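Local coordinates for protein pyruvate kinase (Pyrobaculum aerophilum, PDB 3QTG) that catalyses the last step of glycolysis, transferring the phosphate of phosphoenolpyruvate to ADP to give pyruvate and ATP, at residues Y428-I436 and T447-K458. Residues are numbered along the deposited sequence; the frame is centred on the assembly and turned at random.
Sequences YEEGLEKLI and TYGIRGGVHSVK. With SO4 (sulfate ion), chain C.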
ATOM      1  N   TYR A 428     -18.466 -28.126 -20.268  1.00 51.44           N
ATOM      2  CA  TYR A 428     -18.352 -27.075 -19.277  1.00 49.79           C
ATOM      3  C   TYR A 428     -19.529 -26.124 -19.330  1.00 49.73           C
ATOM      4  O   TYR A 428     -20.124 -25.835 -18.293  1.00 48.67           O
ATOM      5  CB  TYR A 428     -17.080 -26.286 -19.499  1.00 48.86           C
ATOM      6  CG  TYR A 428     -15.866 -26.893 -18.860  1.00 48.37           C
ATOM      7  CD1 TYR A 428     -14.824 -27.366 -19.642  1.00 48.53           C
ATOM      8  CD2 TYR A 428     -15.759 -26.997 -17.471  1.00 47.02           C
ATOM      9  CE1 TYR A 428     -13.694 -27.920 -19.063  1.00 48.49           C
ATOM     10  CE2 TYR A 428     -14.625 -27.548 -16.878  1.00 47.01           C
ATOM     11  CZ  TYR A 428     -13.600 -28.001 -17.685  1.00 47.06           C
ATOM     12  OH  TYR A 428     -12.486 -28.562 -17.135  1.00 47.14           O
ATOM     13  N   GLU A 429     -19.859 -25.666 -20.542  1.00 49.64           N
ATOM     14  CA  GLU A 429     -20.905 -24.677 -20.741  1.00 50.93           C
ATOM     15  C   GLU A 429     -22.263 -25.171 -20.249  1.00 50.32           C
ATOM     16  O   GLU A 429     -22.979 -24.430 -19.593  1.00 49.59           O
ATOM     17  CB  GLU A 429     -20.947 -24.158 -22.195  1.00 51.73           C
ATOM     18  CG  GLU A 429     -21.435 -22.688 -22.314  1.00 57.38           C
ATOM     19  CD  GLU A 429     -20.384 -21.636 -21.882  1.00 62.65           C
ATOM     20  OE1 GLU A 429     -19.298 -21.597 -22.500  1.00 64.11           O
ATOM     21  OE2 GLU A 429     -20.641 -20.838 -20.934  1.00 64.95           O
ATOM     22  N   GLU A 430     -22.589 -26.434 -20.523  1.00 50.86           N
ATOM     23  CA  GLU A 430     -23.836 -27.037 -20.035  1.00 51.66           C
ATOM     24  C   GLU A 430     -23.796 -27.219 -18.501  1.00 50.28           C
ATOM     25  O   GLU A 430     -24.776 -26.937 -17.797  1.00 49.99           O
ATOM     26  CB  GLU A 430     -24.104 -28.355 -20.778  1.00 52.38           C
ATOM     27  CG  GLU A 430     -25.103 -29.312 -20.121  1.00 54.89           C
ATOM     28  CD  GLU A 430     -25.249 -30.643 -20.874  1.00 56.14           C
ATOM     29  OE1 GLU A 430     -25.516 -30.606 -22.106  1.00 60.72           O
ATOM     30  OE2 GLU A 430     -25.110 -31.720 -20.241  1.00 56.81           O
ATOM     31  N   GLY A 431     -22.647 -27.660 -17.990  1.00 49.07           N
ATOM     32  CA  GLY A 431     -22.446 -27.772 -16.559  1.00 46.97           C
ATOM     33  C   GLY A 431     -22.654 -26.465 -15.821  1.00 45.90           C
ATOM     34  O   GLY A 431     -23.391 -26.411 -14.833  1.00 44.76           O
ATOM     35  N   LEU A 432     -22.014 -25.401 -16.307  1.00 45.69           N
ATOM     36  CA  LEU A 432     -22.142 -24.081 -15.666  1.00 45.56           C
ATOM     37  C   LEU A 432     -23.585 -23.558 -15.673  1.00 46.52           C
ATOM     38  O   LEU A 432     -24.036 -22.965 -14.696  1.00 46.60           O
ATOM     39  CB  LEU A 432     -21.173 -23.055 -16.272  1.00 44.23           C
ATOM     40  CG  LEU A 432     -20.930 -21.806 -15.401  1.00 44.43           C
ATOM     41  CD1 LEU A 432     -20.233 -22.143 -14.056  1.00 42.03           C
ATOM     42  CD2 LEU A 432     -20.154 -20.724 -16.166  1.00 43.84           C
ATOM     43  N   GLU A 433     -24.309 -23.779 -16.767  1.00 48.13           N
ATOM     44  CA  GLU A 433     -25.679 -23.281 -16.848  1.00 49.59           C
ATOM     45  C   GLU A 433     -26.625 -24.045 -15.913  1.00 49.24           C
ATOM     46  O   GLU A 433     -27.486 -23.424 -15.306  1.00 49.77           O
ATOM     47  CB  GLU A 433     -26.190 -23.193 -18.297  1.00 50.40           C
ATOM     48  CG  GLU A 433     -25.334 -22.287 -19.232  1.00 54.86           C
ATOM     49  CD  GLU A 433     -25.178 -20.801 -18.767  1.00 58.96           C
ATOM     50  OE1 GLU A 433     -26.202 -20.133 -18.460  1.00 60.13           O
ATOM     51  OE2 GLU A 433     -24.017 -20.300 -18.731  1.00 59.80           O
ATOM     52  N   LYS A 434     -26.437 -25.360 -15.760  1.00 49.28           N
ATOM     53  CA  LYS A 434     -27.135 -26.133 -14.711  1.00 49.53           C
ATOM     54  C   LYS A 434     -26.827 -25.664 -13.291  1.00 49.01           C
ATOM     55  O   LYS A 434     -27.720 -25.603 -12.444  1.00 49.19           O
ATOM     56  CB  LYS A 434     -26.804 -27.622 -14.795  1.00 50.11           C
ATOM     57  CG  LYS A 434     -27.320 -28.330 -16.024  1.00 51.27           C
ATOM     58  CD  LYS A 434     -26.708 -29.719 -16.077  1.00 53.17           C
ATOM     59  CE  LYS A 434     -27.043 -30.451 -17.367  1.00 55.81           C
ATOM     60  NZ  LYS A 434     -28.436 -30.971 -17.350  1.00 56.64           N
ATOM     61  N   LEU A 435     -25.554 -25.366 -13.022  1.00 48.61           N
ATOM     62  CA  LEU A 435     -25.151 -24.796 -11.729  1.00 47.63           C
ATOM     63  C   LEU A 435     -25.742 -23.397 -11.493  1.00 47.43           C
ATOM     64  O   LEU A 435     -26.179 -23.096 -10.395  1.00 47.29           O
ATOM     65  CB  LEU A 435     -23.616 -24.793 -11.572  1.00 47.02           C
ATOM     66  CG  LEU A 435     -22.973 -24.331 -10.247  1.00 47.19           C
ATOM     67  CD1 LEU A 435     -23.307 -25.271  -9.076  1.00 46.31           C
ATOM     68  CD2 LEU A 435     -21.454 -24.198 -10.410  1.00 45.66           C
ATOM     69  N   ILE A 436     -25.745 -22.545 -12.513  1.00 48.00           N
ATOM     70  CA  ILE A 436     -26.318 -21.207 -12.382  1.00 48.70           C
ATOM     71  C   ILE A 436     -27.831 -21.315 -12.140  1.00 50.71           C
ATOM     72  O   ILE A 436     -28.392 -20.568 -11.329  1.00 50.39           O
ATOM     73  CB  ILE A 436     -26.027 -20.321 -13.620  1.00 48.46           C
ATOM     74  CG1 ILE A 436     -24.555 -19.913 -13.650  1.00 47.20           C
ATOM     75  CG2 ILE A 436     -26.929 -19.072 -13.625  1.00 47.62           C
ATOM     76  CD1 ILE A 436     -24.093 -19.248 -14.960  1.00 47.94           C
ATOM     77  N   THR A 447     -17.815 -19.430 -12.903  1.00 38.91           N
ATOM     78  CA  THR A 447     -16.714 -19.765 -13.833  1.00 39.06           C
ATOM     79  C   THR A 447     -16.485 -21.229 -14.139  1.00 38.85           C
ATOM     80  O   THR A 447     -16.859 -22.118 -13.382  1.00 38.61           O
ATOM     81  CB  THR A 447     -15.296 -19.383 -13.301  1.00 39.47           C
ATOM     82  OG1 THR A 447     -15.290 -19.264 -11.868  1.00 41.55           O
ATOM     83  CG2 THR A 447     -14.784 -18.194 -13.939  1.00 38.05           C
ATOM     84  N   TYR A 448     -15.789 -21.446 -15.242  1.00 39.24           N
ATOM     85  CA  TYR A 448     -15.019 -22.657 -15.470  1.00 40.16           C
ATOM     86  C   TYR A 448     -13.745 -22.285 -16.243  1.00 41.03           C
ATOM     87  O   TYR A 448     -13.658 -21.202 -16.860  1.00 39.33           O
ATOM     88  CB  TYR A 448     -15.838 -23.731 -16.221  1.00 40.16           C
ATOM     89  CG  TYR A 448     -16.219 -23.358 -17.635  1.00 40.44           C
ATOM     90  CD1 TYR A 448     -15.274 -23.397 -18.656  1.00 40.36           C
ATOM     91  CD2 TYR A 448     -17.520 -22.968 -17.954  1.00 41.13           C
ATOM     92  CE1 TYR A 448     -15.594 -23.046 -19.957  1.00 40.46           C
ATOM     93  CE2 TYR A 448     -17.860 -22.625 -19.260  1.00 40.99           C
ATOM     94  CZ  TYR A 448     -16.881 -22.672 -20.253  1.00 42.54           C
ATOM     95  OH  TYR A 448     -17.162 -22.322 -21.549  1.00 43.41           O
ATOM     96  N   GLY A 449     -12.761 -23.182 -16.213  1.00 42.50           N
ATOM     97  CA  GLY A 449     -11.619 -23.027 -17.086  1.00 45.15           C
ATOM     98  C   GLY A 449     -10.502 -24.005 -16.849  1.00 46.75           C
ATOM     99  O   GLY A 449     -10.119 -24.242 -15.705  1.00 46.83           O
ATOM    100  N   ILE A 450      -9.974 -24.559 -17.938  1.00 48.45           N
ATOM    101  CA  ILE A 450      -8.823 -25.465 -17.872  1.00 50.30           C
ATOM    102  C   ILE A 450      -7.627 -24.872 -18.579  1.00 50.88           C
ATOM    103  O   ILE A 450      -7.788 -24.049 -19.488  1.00 51.46           O
ATOM    104  CB  ILE A 450      -9.104 -26.871 -18.481  1.00 50.96           C
ATOM    105  CG1 ILE A 450      -9.702 -26.788 -19.885  1.00 51.63           C
ATOM    106  CG2 ILE A 450      -9.989 -27.673 -17.579  1.00 52.58           C
ATOM    107  CD1 ILE A 450      -8.736 -27.186 -20.976  1.00 55.47           C
ATOM    108  N   ARG A 451      -6.434 -25.301 -18.157  1.00 51.40           N
ATOM    109  CA  ARG A 451      -5.183 -24.902 -18.796  1.00 51.67           C
ATOM    110  C   ARG A 451      -5.257 -25.056 -20.319  1.00 51.29           C
ATOM    111  O   ARG A 451      -5.669 -26.104 -20.834  1.00 51.49           O
ATOM    112  CB  ARG A 451      -4.020 -25.721 -18.259  1.00 52.42           C
ATOM    113  CG  ARG A 451      -2.715 -24.967 -18.334  1.00 55.22           C
ATOM    114  CD  ARG A 451      -1.519 -25.895 -18.381  1.00 62.27           C
ATOM    115  NE  ARG A 451      -0.278 -25.135 -18.217  1.00 67.06           N
ATOM    116  CZ  ARG A 451       0.185 -24.223 -19.079  1.00 69.82           C
ATOM    117  NH1 ARG A 451      -0.472 -23.936 -20.203  1.00 70.77           N
ATOM    118  NH2 ARG A 451       1.324 -23.588 -18.812  1.00 71.83           N
ATOM    119  N   GLY A 452      -4.875 -23.999 -21.024  1.00 50.43           N
ATOM    120  CA  GLY A 452      -4.934 -23.991 -22.482  1.00 50.71           C
ATOM    121  C   GLY A 452      -6.288 -23.682 -23.118  1.00 50.23           C
ATOM    122  O   GLY A 452      -6.362 -23.501 -24.340  1.00 50.31           O
ATOM    123  N   GLY A 453      -7.355 -23.614 -22.314  1.00 49.23           N
ATOM    124  CA  GLY A 453      -8.696 -23.337 -22.856  1.00 49.02           C
ATOM    125  C   GLY A 453      -9.214 -21.931 -22.561  1.00 48.12           C
ATOM    126  O   GLY A 453      -8.582 -21.159 -21.831  1.00 47.37           O
ATOM    127  N   VAL A 454     -10.366 -21.597 -23.136  1.00 48.21           N
ATOM    128  CA  VAL A 454     -11.086 -20.376 -22.749  1.00 47.69           C
ATOM    129  C   VAL A 454     -11.585 -20.525 -21.318  1.00 46.24           C
ATOM    130  O   VAL A 454     -12.209 -21.534 -20.978  1.00 47.09           O
ATOM    131  CB  VAL A 454     -12.258 -20.035 -23.715  1.00 48.59           C
ATOM    132  CG1 VAL A 454     -13.607 -20.701 -23.270  1.00 50.34           C
ATOM    133  CG2 VAL A 454     -12.434 -18.525 -23.824  1.00 48.55           C
ATOM    134  N   HIS A 455     -11.246 -19.558 -20.471  1.00 44.33           N
ATOM    135  CA  HIS A 455     -11.883 -19.424 -19.169  1.00 42.69           C
ATOM    136  C   HIS A 455     -13.129 -18.552 -19.352  1.00 41.87           C
ATOM    137  O   HIS A 455     -13.095 -17.535 -20.042  1.00 41.42           O
ATOM    138  CB  HIS A 455     -10.924 -18.824 -18.134  1.00 41.98           C
ATOM    139  CG  HIS A 455      -9.766 -19.714 -17.790  1.00 42.71           C
ATOM    140  ND1 HIS A 455      -8.973 -20.319 -18.747  1.00 43.78           N
ATOM    141  CD2 HIS A 455      -9.250 -20.078 -16.596  1.00 42.25           C
ATOM    142  CE1 HIS A 455      -8.037 -21.037 -18.156  1.00 44.35           C
ATOM    143  NE2 HIS A 455      -8.173 -20.895 -16.851  1.00 45.04           N
ATOM    144  N   SER A 456     -14.235 -18.990 -18.774  1.00 41.14           N
ATOM    145  CA  SER A 456     -15.502 -18.300 -18.929  1.00 40.79           C
ATOM    146  C   SER A 456     -15.964 -17.790 -17.582  1.00 39.94           C
ATOM    147  O   SER A 456     -15.802 -18.469 -16.584  1.00 39.09           O
ATOM    148  CB  SER A 456     -16.551 -19.230 -19.545  1.00 41.49           C
ATOM    149  OG  SER A 456     -17.769 -18.525 -19.782  1.00 44.23           O
ATOM    150  N   VAL A 457     -16.501 -16.573 -17.551  1.00 39.64           N
ATOM    151  CA  VAL A 457     -17.036 -15.979 -16.322  1.00 39.10           C
ATOM    152  C   VAL A 457     -18.396 -15.403 -16.693  1.00 39.28           C
ATOM    153  O   VAL A 457     -18.502 -14.689 -17.696  1.00 39.36           O
ATOM    154  CB  VAL A 457     -16.127 -14.822 -15.782  1.00 39.51           C
ATOM    155  CG1 VAL A 457     -16.539 -14.383 -14.379  1.00 38.60           C
ATOM    156  CG2 VAL A 457     -14.619 -15.218 -15.806  1.00 38.49           C
ATOM    157  N   LYS A 458     -19.426 -15.733 -15.914  1.00 38.77           N
ATOM    158  CA  LYS A 458     -20.752 -15.088 -16.008  1.00 38.76           C
ATOM    159  C   LYS A 458     -20.948 -14.310 -14.712  1.00 38.44           C
ATOM    160  O   LYS A 458     -20.866 -14.877 -13.636  1.00 37.60           O
ATOM    161  CB  LYS A 458     -21.897 -16.103 -16.148  1.00 39.21           C
ATOM    162  CG  LYS A 458     -21.855 -17.045 -17.347  1.00 40.85           C
ATOM    163  CD  LYS A 458     -21.971 -16.273 -18.654  1.00 46.92           C
ATOM    164  CE  LYS A 458     -22.552 -17.167 -19.754  1.00 49.90           C
ATOM    165  NZ  LYS A 458     -21.929 -16.863 -21.066  1.00 51.87           N
TER
HETATM  166  S   SO4 C 500     -11.070 -28.406 -13.693  1.00 42.68           S
HETATM  167  O1  SO4 C 500     -12.261 -28.646 -14.476  1.00 39.99           O
HETATM  168  O2  SO4 C 500     -10.680 -29.666 -13.046  1.00 45.44           O
HETATM  169  O3  SO4 C 500     -11.325 -27.401 -12.661  1.00 42.37           O
HETATM  170  O4  SO4 C 500      -9.950 -27.931 -14.506  1.00 41.57           O
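Helix-on-sheet packing in the C-terminal alpha/beta domain of pyruvate kinase brings Y428, at the start of helix 428-439, against Y448 of strand 444-448. The two rings lie nearly parallel, 15° apart, but are slid so far that they barely overlap; CB of Y428 instead sits over the centre of the Y448 ring, a CH-pi contact 3.4 Å from its centroid. CB of S456 lies over the rim of the opposite face. Y448 holds CG between its backbone N and carbonyl carbon (chi1 66°), a turn that brings the ring against the helix and its OH to E429 OE1, a hydrogen bond modelled at 2.4 Å, very short, so its exact length is doubtful. Strands 444-448 and 455-460 form a hairpin whose second strand is the outermost of the chain's mixed five-stranded sheet, which continues antiparallel into the second subunit, whose K458 hydrogen-bonds S456 OG. Further along the helix, L432 sets CD2 3.9 Å from Y448 CD2, and I436 CD1 meets K458 CG at 3.9 Å. A leucine in place of Y448 would probably cost E429 its hydroxyl partner and Y428 CB the ring face it packs on. Y428 OH, whose modelled place is less sure, donates a hydrogen bond to O1 of a sulfate, probably from the crystallisation liquor, which S381 and T385 also bind.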